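Local coordinates for protein metallo-beta-lactamase (PDB 6K4X) that hydrolyses the beta-lactam ring of antibiotics with a pair of zinc ions, as expected of a subclass B3 metallo-beta-lactamase, at residues S82-Q85 against K86-G89; M221-R224 against Q225-A229; A248-K251 against R252-R256; Y236-N239 against G240-R243; V50-A53 against N54-M58. All coordinates share one frame; numbering follows the deposited sequence.

Contact 1 of 5, residues S82-Q85 against K86-G89; sequences SAMQ and KLTG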
# COMPACT_ATOMS: atom_id res chain seq x y z
N SER A 82 9.73 -9.13 4.92
CA SER A 82 10.67 -9.76 5.84
C SER A 82 12.11 -9.59 5.37
O SER A 82 13.01 -9.26 6.13
CB SER A 82 10.33 -11.21 6.02
OG SER A 82 11.27 -11.85 6.87
N ALA A 83 12.32 -9.83 4.08
CA ALA A 83 13.64 -9.71 3.49
C ALA A 83 14.12 -8.26 3.58
O ALA A 83 15.29 -7.99 3.89
CB ALA A 83 13.67 -10.21 2.07
N MET A 84 13.25 -7.31 3.25
CA MET A 84 13.61 -5.89 3.34
C MET A 84 13.90 -5.50 4.80
O MET A 84 14.81 -4.70 5.06
CB MET A 84 12.50 -5.01 2.77
CG MET A 84 12.33 -5.10 1.25
SD MET A 84 13.81 -4.79 0.29
CE MET A 84 14.46 -3.34 1.14
N GLN A 85 13.16 -6.04 5.76
CA GLN A 85 13.39 -5.75 7.18
C GLN A 85 14.80 -6.20 7.57
O GLN A 85 15.54 -5.48 8.21
CB GLN A 85 12.32 -6.45 8.02
CG GLN A 85 12.30 -6.01 9.48
CD GLN A 85 13.47 -6.55 10.27
OE1 GLN A 85 13.86 -7.71 10.14
NE2 GLN A 85 14.04 -5.70 11.11
N LYS A 86 15.21 -7.38 7.12
CA LYS A 86 16.54 -7.92 7.41
C LYS A 86 17.62 -7.03 6.78
O LYS A 86 18.65 -6.78 7.39
CB LYS A 86 16.69 -9.34 6.86
CG LYS A 86 15.96 -10.41 7.65
CD LYS A 86 16.13 -11.79 7.06
CE LYS A 86 15.23 -12.05 5.87
NZ LYS A 86 15.99 -12.42 4.65
N LEU A 87 17.40 -6.62 5.54
CA LEU A 87 18.42 -5.84 4.80
C LEU A 87 18.58 -4.46 5.42
O LEU A 87 19.66 -3.87 5.30
CB LEU A 87 18.05 -5.71 3.32
CG LEU A 87 18.19 -6.98 2.48
CD1 LEU A 87 17.56 -6.76 1.12
CD2 LEU A 87 19.64 -7.39 2.34
N THR A 88 17.52 -3.88 5.99
CA THR A 88 17.50 -2.49 6.40
C THR A 88 17.70 -2.33 7.91
O THR A 88 18.21 -1.29 8.34
CB THR A 88 16.18 -1.80 6.02
OG1 THR A 88 15.10 -2.50 6.65
CG2 THR A 88 15.99 -1.76 4.52
N GLY A 89 17.22 -3.30 8.69
CA GLY A 89 17.09 -3.17 10.14
C GLY A 89 15.85 -2.39 10.56
O GLY A 89 15.70 -2.09 11.74
O HOH W 1 17.09 -10.22 3.41

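Contact 2 of 5, residues M221-R224 against Q225-A229; sequences MWTR and QQRAA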
# COMPACT_ATOMS: atom_id res chain seq x y z
N MET A 221 -1.23 4.01 -13.08
CA MET A 221 0.16 4.49 -12.92
C MET A 221 0.92 4.51 -14.25
O MET A 221 1.70 5.43 -14.48
CB MET A 221 0.89 3.58 -11.94
CG MET A 221 2.36 3.90 -11.76
SD MET A 221 2.67 5.50 -10.99
CE MET A 221 2.25 5.09 -9.29
N TRP A 222 0.77 3.47 -15.05
CA TRP A 222 1.65 3.34 -16.22
C TRP A 222 1.21 4.29 -17.33
O TRP A 222 2.05 4.87 -18.01
CB TRP A 222 1.73 1.88 -16.65
CG TRP A 222 2.07 1.04 -15.46
CD1 TRP A 222 1.32 0.03 -14.93
CD2 TRP A 222 3.20 1.21 -14.58
NE1 TRP A 222 1.90 -0.44 -13.78
CE2 TRP A 222 3.04 0.27 -13.54
CE3 TRP A 222 4.31 2.07 -14.57
CZ2 TRP A 222 3.98 0.16 -12.51
CZ3 TRP A 222 5.21 1.97 -13.53
CH2 TRP A 222 5.05 1.03 -12.52
N THR A 223 -0.09 4.48 -17.51
CA THR A 223 -0.57 5.54 -18.38
C THR A 223 -0.07 6.91 -17.90
O THR A 223 0.35 7.76 -18.72
CB THR A 223 -2.10 5.52 -18.48
OG1 THR A 223 -2.47 4.26 -19.02
CG2 THR A 223 -2.64 6.64 -19.34
N ARG A 224 -0.15 7.16 -16.59
CA ARG A 224 0.31 8.44 -16.05
C ARG A 224 1.81 8.62 -16.27
O ARG A 224 2.26 9.72 -16.58
CB ARG A 224 -0.02 8.54 -14.56
CG ARG A 224 -1.51 8.67 -14.28
CD ARG A 224 -1.77 8.72 -12.78
NE ARG A 224 -3.18 8.75 -12.44
CZ ARG A 224 -3.95 9.82 -12.54
NH1 ARG A 224 -3.44 10.97 -12.95
NH2 ARG A 224 -5.22 9.73 -12.18
N GLN A 225 2.59 7.57 -16.06
CA GLN A 225 4.04 7.70 -16.22
C GLN A 225 4.34 8.06 -17.68
O GLN A 225 5.25 8.87 -17.95
CB GLN A 225 4.75 6.43 -15.77
CG GLN A 225 6.25 6.56 -15.97
CD GLN A 225 6.97 5.28 -15.72
OE1 GLN A 225 6.54 4.20 -16.15
NE2 GLN A 225 8.14 5.40 -15.12
N GLN A 226 3.65 7.44 -18.63
CA GLN A 226 3.84 7.73 -20.05
C GLN A 226 3.47 9.19 -20.32
O GLN A 226 4.17 9.92 -21.03
CB GLN A 226 3.06 6.70 -20.88
CG GLN A 226 3.69 5.31 -20.82
CD GLN A 226 2.92 4.18 -21.46
OE1 GLN A 226 1.70 4.05 -21.33
NE2 GLN A 226 3.65 3.31 -22.15
N ARG A 227 2.36 9.66 -19.74
CA ARG A 227 1.98 11.06 -19.87
C ARG A 227 3.05 11.98 -19.29
O ARG A 227 3.31 13.05 -19.85
CB ARG A 227 0.66 11.32 -19.13
CG ARG A 227 -0.57 10.83 -19.88
CD ARG A 227 -1.78 10.89 -18.96
NE ARG A 227 -2.01 12.25 -18.49
CZ ARG A 227 -2.51 12.60 -17.33
NH1 ARG A 227 -3.16 11.71 -16.58
NH2 ARG A 227 -2.42 13.86 -16.95
N ALA A 228 3.68 11.57 -18.19
CA ALA A 228 4.66 12.41 -17.50
C ALA A 228 5.89 12.66 -18.37
O ALA A 228 6.57 13.68 -18.17
CB ALA A 228 5.07 11.76 -16.20
N ALA A 229 6.18 11.77 -19.31
CA ALA A 229 7.36 11.95 -20.15
C ALA A 229 7.31 13.31 -20.84
O ALA A 229 8.37 13.94 -21.00
CB ALA A 229 7.48 10.84 -21.15
O HOH W 2 4.70 3.81 -18.18
O HOH W 3 -5.17 12.79 -14.30

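Contact 3 of 5, residues A248-K251 against R252-R256; sequences AGRK and RLETR. With SO4 (sulfate ion), chain G.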
# COMPACT_ATOMS: atom_id res chain seq x y z
N ALA A 248 -14.73 2.64 -7.14
CA ALA A 248 -14.54 1.32 -7.75
C ALA A 248 -14.67 0.22 -6.70
O ALA A 248 -15.18 -0.87 -6.99
CB ALA A 248 -13.20 1.24 -8.43
N GLY A 249 -14.17 0.47 -5.49
CA GLY A 249 -14.34 -0.45 -4.38
C GLY A 249 -15.82 -0.69 -4.09
O GLY A 249 -16.30 -1.84 -3.99
N ARG A 250 -16.59 0.40 -4.00
CA ARG A 250 -18.00 0.31 -3.74
C ARG A 250 -18.71 -0.48 -4.84
O ARG A 250 -19.55 -1.33 -4.55
CB ARG A 250 -18.59 1.71 -3.55
CG ARG A 250 -20.06 1.71 -3.17
CD ARG A 250 -20.59 3.10 -2.85
NE ARG A 250 -20.05 3.68 -1.63
CZ ARG A 250 -19.27 4.75 -1.53
NH1 ARG A 250 -18.84 5.40 -2.61
NH2 ARG A 250 -18.91 5.16 -0.32
N LYS A 251 -18.36 -0.21 -6.10
CA LYS A 251 -18.98 -0.91 -7.21
C LYS A 251 -18.68 -2.41 -7.16
O LYS A 251 -19.53 -3.25 -7.43
CB LYS A 251 -18.53 -0.31 -8.54
CG LYS A 251 -18.94 -1.11 -9.77
CD LYS A 251 -18.67 -0.40 -11.08
CE LYS A 251 -19.37 0.93 -11.23
NZ LYS A 251 -20.83 0.79 -11.05
N ARG A 252 -17.44 -2.77 -6.82
CA ARG A 252 -17.08 -4.17 -6.76
C ARG A 252 -17.88 -4.86 -5.65
O ARG A 252 -18.36 -5.99 -5.84
CB ARG A 252 -15.58 -4.31 -6.53
CG ARG A 252 -15.08 -5.74 -6.53
CD ARG A 252 -13.56 -5.78 -6.55
NE ARG A 252 -13.08 -7.15 -6.65
CZ ARG A 252 -11.92 -7.54 -7.13
NH1 ARG A 252 -11.07 -6.64 -7.60
NH2 ARG A 252 -11.60 -8.81 -7.07
N LEU A 253 -18.02 -4.21 -4.50
CA LEU A 253 -18.82 -4.82 -3.44
C LEU A 253 -20.29 -4.90 -3.82
O LEU A 253 -20.92 -5.93 -3.59
CB LEU A 253 -18.65 -4.04 -2.13
CG LEU A 253 -19.53 -4.54 -0.98
CD1 LEU A 253 -19.18 -5.97 -0.59
CD2 LEU A 253 -19.36 -3.63 0.23
N GLU A 254 -20.85 -3.85 -4.43
CA GLU A 254 -22.26 -3.90 -4.77
C GLU A 254 -22.53 -4.97 -5.82
O GLU A 254 -23.52 -5.69 -5.75
CB GLU A 254 -22.76 -2.53 -5.22
CG GLU A 254 -22.87 -1.55 -4.05
CD GLU A 254 -23.70 -2.03 -2.85
OE1 GLU A 254 -24.66 -2.84 -3.03
OE2 GLU A 254 -23.41 -1.64 -1.70
N THR A 255 -21.63 -5.09 -6.79
CA THR A 255 -21.77 -6.15 -7.78
C THR A 255 -21.75 -7.52 -7.09
O THR A 255 -22.52 -8.43 -7.43
CB THR A 255 -20.67 -6.04 -8.85
OG1 THR A 255 -20.86 -4.86 -9.63
CG2 THR A 255 -20.70 -7.21 -9.82
N ARG A 256 -20.83 -7.70 -6.16
CA ARG A 256 -20.69 -8.98 -5.43
C ARG A 256 -21.94 -9.29 -4.62
O ARG A 256 -22.49 -10.40 -4.70
CB ARG A 256 -19.46 -8.93 -4.54
CG ARG A 256 -19.28 -10.16 -3.66
CD ARG A 256 -19.20 -11.46 -4.45
NE ARG A 256 -19.10 -12.61 -3.54
CZ ARG A 256 -17.98 -13.23 -3.20
NH1 ARG A 256 -16.80 -12.82 -3.66
NH2 ARG A 256 -18.04 -14.24 -2.35
S SO4 G . -11.73 -3.60 -9.45
O1 SO4 G . -13.17 -3.55 -9.41
O2 SO4 G . -11.12 -3.76 -8.13
O3 SO4 G . -11.35 -4.77 -10.30
O4 SO4 G . -11.20 -2.39 -10.09

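Contact 4 of 5, residues Y236-N239 against G240-R243; sequences YVDN and GACR. With SO4 (sulfate ion), chain H.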
# COMPACT_ATOMS: atom_id res chain seq x y z
N TYR A 236 0.86 12.74 -12.55
CA TYR A 236 0.49 11.88 -11.42
C TYR A 236 -0.58 12.52 -10.55
O TYR A 236 -1.15 11.81 -9.69
CB TYR A 236 1.71 11.50 -10.56
CG TYR A 236 2.79 10.83 -11.35
CD1 TYR A 236 2.61 9.54 -11.84
CD2 TYR A 236 3.99 11.45 -11.59
CE1 TYR A 236 3.59 8.91 -12.58
CE2 TYR A 236 4.97 10.84 -12.33
CZ TYR A 236 4.78 9.57 -12.82
OH TYR A 236 5.76 8.97 -13.54
N VAL A 237 -0.82 13.81 -10.73
CA VAL A 237 -1.67 14.59 -9.92
C VAL A 237 -3.09 14.46 -10.45
O VAL A 237 -3.34 14.70 -11.63
CB VAL A 237 -1.22 16.06 -9.88
CG1 VAL A 237 -2.23 16.94 -9.17
CG2 VAL A 237 0.15 16.20 -9.25
N ASP A 238 -4.01 14.14 -9.56
CA ASP A 238 -5.42 14.05 -9.89
C ASP A 238 -6.17 13.96 -8.56
O ASP A 238 -6.14 12.91 -7.89
CB ASP A 238 -5.70 12.82 -10.76
CG ASP A 238 -7.17 12.53 -11.00
OD1 ASP A 238 -8.03 13.28 -10.49
OD2 ASP A 238 -7.43 11.52 -11.69
N ASN A 239 -6.75 15.08 -8.12
CA ASN A 239 -7.27 15.17 -6.78
C ASN A 239 -8.62 14.46 -6.64
O ASN A 239 -9.15 14.41 -5.55
CB ASN A 239 -7.34 16.61 -6.28
CG ASN A 239 -8.30 17.47 -7.04
OD1 ASN A 239 -9.15 16.98 -7.78
ND2 ASN A 239 -8.16 18.78 -6.91
N GLY A 240 -9.09 13.82 -7.71
CA GLY A 240 -10.23 12.94 -7.63
C GLY A 240 -9.85 11.47 -7.53
O GLY A 240 -10.73 10.61 -7.50
N ALA A 241 -8.56 11.14 -7.49
CA ALA A 241 -8.16 9.75 -7.62
C ALA A 241 -8.61 8.91 -6.43
O ALA A 241 -9.01 7.75 -6.66
CB ALA A 241 -6.68 9.65 -7.81
N CYS A 242 -8.54 9.42 -5.20
CA CYS A 242 -8.99 8.63 -4.09
C CYS A 242 -10.51 8.43 -4.14
O CYS A 242 -11.01 7.35 -3.80
CB CYS A 242 -8.57 9.27 -2.78
SG CYS A 242 -6.79 9.23 -2.46
N ARG A 243 -11.27 9.45 -4.58
CA ARG A 243 -12.70 9.29 -4.77
C ARG A 243 -12.98 8.17 -5.76
O ARG A 243 -13.90 7.37 -5.57
CB ARG A 243 -13.39 10.58 -5.22
CG ARG A 243 -13.37 11.68 -4.17
CD ARG A 243 -14.17 12.91 -4.56
NE ARG A 243 -13.61 13.69 -5.65
CZ ARG A 243 -12.76 14.71 -5.52
NH1 ARG A 243 -12.31 15.07 -4.33
NH2 ARG A 243 -12.36 15.35 -6.60
S SO4 H . -15.13 13.30 -9.08
O1 SO4 H . -16.59 13.38 -9.35
O2 SO4 H . -14.90 12.38 -7.92
O3 SO4 H . -14.46 12.76 -10.28
O4 SO4 H . -14.58 14.65 -8.79
O HOH W 4 -9.82 12.00 -4.32

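Contact 5 of 5, residues V50-A53 against N54-M58; sequences VVAA and NIRAM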
# COMPACT_ATOMS: atom_id res chain seq x y z
N VAL A 50 14.21 -6.72 -6.17
CA VAL A 50 13.93 -5.60 -7.06
C VAL A 50 13.84 -4.30 -6.26
O VAL A 50 14.48 -3.30 -6.63
CB VAL A 50 12.67 -5.89 -7.89
CG1 VAL A 50 12.21 -4.69 -8.67
CG2 VAL A 50 12.86 -7.09 -8.81
N VAL A 51 13.05 -4.30 -5.19
CA VAL A 51 12.89 -3.11 -4.38
C VAL A 51 14.24 -2.65 -3.83
O VAL A 51 14.56 -1.47 -3.85
CB VAL A 51 11.90 -3.36 -3.25
CG1 VAL A 51 11.83 -2.19 -2.29
CG2 VAL A 51 10.52 -3.70 -3.78
N ALA A 52 15.06 -3.59 -3.33
CA ALA A 52 16.35 -3.23 -2.77
C ALA A 52 17.24 -2.57 -3.82
O ALA A 52 17.87 -1.53 -3.54
CB ALA A 52 17.00 -4.45 -2.17
N ALA A 53 17.33 -3.19 -5.00
CA ALA A 53 18.14 -2.63 -6.06
C ALA A 53 17.61 -1.26 -6.48
O ALA A 53 18.37 -0.34 -6.82
CB ALA A 53 18.18 -3.58 -7.23
N ASN A 54 16.28 -1.11 -6.49
CA ASN A 54 15.65 0.12 -6.90
C ASN A 54 15.99 1.25 -5.93
O ASN A 54 16.23 2.38 -6.35
CB ASN A 54 14.15 -0.08 -7.05
CG ASN A 54 13.74 -0.86 -8.28
OD1 ASN A 54 14.55 -1.07 -9.19
ND2 ASN A 54 12.48 -1.26 -8.35
N ILE A 55 15.96 0.97 -4.63
CA ILE A 55 16.30 1.98 -3.65
C ILE A 55 17.74 2.44 -3.89
O ILE A 55 18.03 3.64 -3.86
CB ILE A 55 16.09 1.43 -2.23
CG1 ILE A 55 14.60 1.22 -1.94
CG2 ILE A 55 16.75 2.32 -1.19
CD1 ILE A 55 14.31 0.42 -0.71
N ARG A 56 18.65 1.49 -4.08
CA ARG A 56 20.05 1.85 -4.35
C ARG A 56 20.16 2.65 -5.65
O ARG A 56 20.94 3.60 -5.74
CB ARG A 56 20.93 0.60 -4.35
CG ARG A 56 21.02 -0.09 -2.99
CD ARG A 56 22.08 -1.17 -2.98
NE ARG A 56 21.92 -2.21 -3.99
CZ ARG A 56 21.28 -3.36 -3.80
NH1 ARG A 56 20.90 -3.70 -2.58
NH2 ARG A 56 21.03 -4.18 -4.82
N ALA A 57 19.39 2.28 -6.67
CA ALA A 57 19.45 2.98 -7.96
C ALA A 57 19.00 4.44 -7.81
O ALA A 57 19.41 5.28 -8.61
CB ALA A 57 18.64 2.24 -8.99
N MET A 58 18.18 4.74 -6.81
CA MET A 58 17.74 6.11 -6.55
C MET A 58 18.74 6.84 -5.64
O MET A 58 18.54 8.00 -5.29
CB MET A 58 16.34 6.11 -5.93
CG MET A 58 15.28 5.56 -6.89
SD MET A 58 15.16 6.42 -8.48
CE MET A 58 14.37 7.95 -7.99

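Contact 1 of 5, residues S82-Q85 against K86-G89
Lys86 N bonds to Ser82 O and Leu87 N to Ala83 O in the i to i+4 pattern of an alpha-helix, which ends here as Gly89 leaves helical geometry with a positive phi of 80°. This is the C-terminal end of helix 81-88, one of the helices flanking the seven-stranded sheet of the metallo-beta-lactamase fold. Gly89 N still reaches back to Gln85 O, at 2.8 Å, and so closes the last turn.

The side chains sort by face. Toward solvent, Lys86, in one of its two modelled conformers, folds back along the helix: a bend at chi3 (-79°) lays Lys86 CE 3.7 Å from Ala83 CA. In that conformer the ammonium group shares a water with Ala83 O, the water donating to the carbonyl and accepting from NZ. On the buried side Met84 is bent at both chi2 and chi3, and its methyl CE meets Thr88 CG2 at 4.0 Å. Toward the exposed rim, Met84 SD lies 4.3 Å from Leu87 CD1. Met84 and Leu87 also pack on Ala52 of helix 47-57, and Thr88 touches Val65 and Ile68 of strand 65-69. The Gln85 chain, bent at chi2, carries NE2 past Gly89 to bond to Ala90 O.

Thr88 grips the helix end twice. Its hydroxyl, also hydrogen-bonded with Ala90 N, sits between the backbone N and the carbonyl carbon (chi1 59°) and donates to Met84 O, whose other donor, Thr88 N, arrives from the opposite face of the carbonyl plane; the Thr88 OG1 to Met84 O distance is 2.7 Å.

Contact 2 of 5, residues M221-R224 against Q225-A229
Trp222 and Gln225 meet obliquely, the indole and amide planes 51° apart, with Gln225 OE1 arriving at the edge of the ring, in its plane, 3.5 Å from Trp222 CE3. An extended glutamine chain carries the oxygen there. A single water fixes that oxygen further, donating both to Gln225 OE1 and to Trp222 O, the latter at 2.9 Å. One face of the indole is taken by Met221 CG; elsewhere the ring meets Tyr20 edge-to-face and Arg3 in a cation-pi contact.

Arg224 and Arg227 run side by side and point the same way, their guanidinium planes 54° apart and their NH1 atoms 3.7 Å from each other. Both NH1 groups donate to one water, which bridges the pair. Each charge also has its own acid, probably easing the proximity: Arg224 NH2 pairs with Asp238, Arg227 NH2 with Glu231. Arg224 NE additionally donates to Asn219 O.

Beneath these side chains, backbone bonds such as Arg227 N to Thr223 O (2.9 Å) hold the spacing. The arrangement is that of the first turns of an alpha-helix, helix 221-231, with Met221 and Trp222 set on strand 12-15, Arg224 buried toward the 235-238 chain and Arg227 exposed.

Contact 3 of 5, residues A248-K251 against R252-R256
Arg252 follows Ala248 by one helical turn, and its amide N donates to Ala248 O at 3.0 Å, the first of four consecutive backbone hydrogen bonds in this part of helix 241-260. Leu253 N bonds to Gly249 O at 3.0 Å, and Glu254 N to Arg250 O is short at 2.8 Å. Thr255 N completes the set on Lys251 O.

Apolar contact between the side chains of the two segments is slight. Arg250 CG and Glu254 CG come within 4.4 Å of each other. Leu253, with CG trans to its backbone N (chi1 176°), is sent instead to Leu196 and Phe200 of helix 190-205.

The charged groups look outward from the helix. Arg250 and Glu254 are one turn apart, but Arg250 NE and Glu254 OE2 stay 6.3 Å from each other; each finds its salt bridge on helix 190-205, Arg250 with Glu204 and Glu254 with Arg197. Arg252 runs extended from CG to NE and leaves the helix on another side. Arg252 NH1 donates to sulfate O2 at 2.9 Å, the oxygen lying at the edge of the guanidinium and in its plane, with an angle of 155° at the hydrogen. Arg252 NE makes a weak bond to Ala178 O.

The sulfate probably came from the crystallisation liquor. The side chain of Arg252 also comes to about 4 Å from the bound inhibitor, and the chemistry implies a positively charged group beside the active site that can hold an anion, consistent with some electrostatic influence there.

Contact 4 of 5, residues Y236-N239 against G240-R243
A capped type I beta turn, Asp238 to Ala241, leads the chain into helix 241-260. Asp238 uses both backbone and side chain. Asp238 O accepts from Ala241 N at 3.0 Å, and the carboxylate Asp238 OD1 accepts the capping bond from Gly240 N, also 3.0 Å long. The carboxylate reaches that amide because CG is trans to the Asp238 backbone N (chi1 172°), and OD1 is met from above the carboxylate plane, 41° out of it. The other oxygen, OD2, is taken by Arg224.

Asn239 and Arg243 lie alongside and point the same way, amide and guanidinium planes 56° apart. Over one face of the guanidinium sits Asn239 O, 3.5 Å from Arg243 NH1 but too poorly angled for a hydrogen bond. That carbonyl is served by a water instead, which donates to Asn239 O at 2.8 Å and accepts from Arg243 N, carrying the turn's carbonyl on to the first turn of the helix.

The bend of Arg243 at chi3 leaves the edge of its guanidinium for a sulfate, probably from the crystallisation liquor: Arg243 NE donates to sulfate O2 at 2.9 Å and Arg243 NH2 to sulfate O4 at 3.2 Å. Ala241 packs on Ala211 of strand 210-213, and Cys242 ties the helix start to Cys208 through a disulfide. Together this is the arrangement of a type I turn leading into a helix, the carboxylate of its first residue capping the turn at Gly240 N.

Contact 5 of 5, residues V50-A53 against N54-M58
Val51 and Ile55, one turn apart on helix 47-57, bring Val51 CG1 and Ile55 CD1 to 3.9 Å across the helix surface; the helix is the crossover of a beta-alpha-beta unit between strands 37-40 and 65-69. Ile55 has CG1 trans to its carbonyl carbon (chi1 -69°) and an extended chi2 of 167°, which runs the chain back along the helix to the valine, the two side chains meeting at a slant. CG1 of Ile55 passes 3.3 Å from Val51 O on the way.

Val50 and Asn54 instead lie side by side, pointing the same way. The asparagine carboxamide folds back over the carbonyl of Val50, with Asn54 ND2 3.5 Å from Val50 CG1. Although ND2 also comes close to Val50 O, the angle is poor; its hydrogen bond goes to Val21 O, outside the helix. Val50 O is taken by the backbone, Asn54 N donating at 2.8 Å.

On the exposed side Arg56, in one of its two modelled conformers, curls round onto the turn before it. The bend at chi3 (-58°) sets the guanidinium over the backbone, where Arg56 NH1 lies 4.0 Å from Ala52 CB and Arg56 NH2 is 3.5 Å from Ala53 CA. Ala52 has a further neighbour in Met84 of helix 81-88. In this conformer Ala52 O stands over the centre of one face of the Arg56 guanidinium, 3.8 Å above the plane.

Contacts 1, 2, 3 and 5 are partly buried, while contact 4 lies at the surface. Contacts 1 and 5 touch directly, apolar side chains holding helices 81-88 and 47-57 together beside the seven-stranded sheet. Contacts 2 and 4 meet by charge and through Tyr236, which lies on Met221, Arg224 and Gln225. Contacts 3 and 4 share helix 241-260 without touching; contact 4 forms the turn into it, and contact 3 lies further along, beside the active site. Both carry an arginine on a sulfate, whereas contact 5 rests on apolar and helix-backbone contacts. Contacts 1 and 3 lie on opposite sides of the chain's centre.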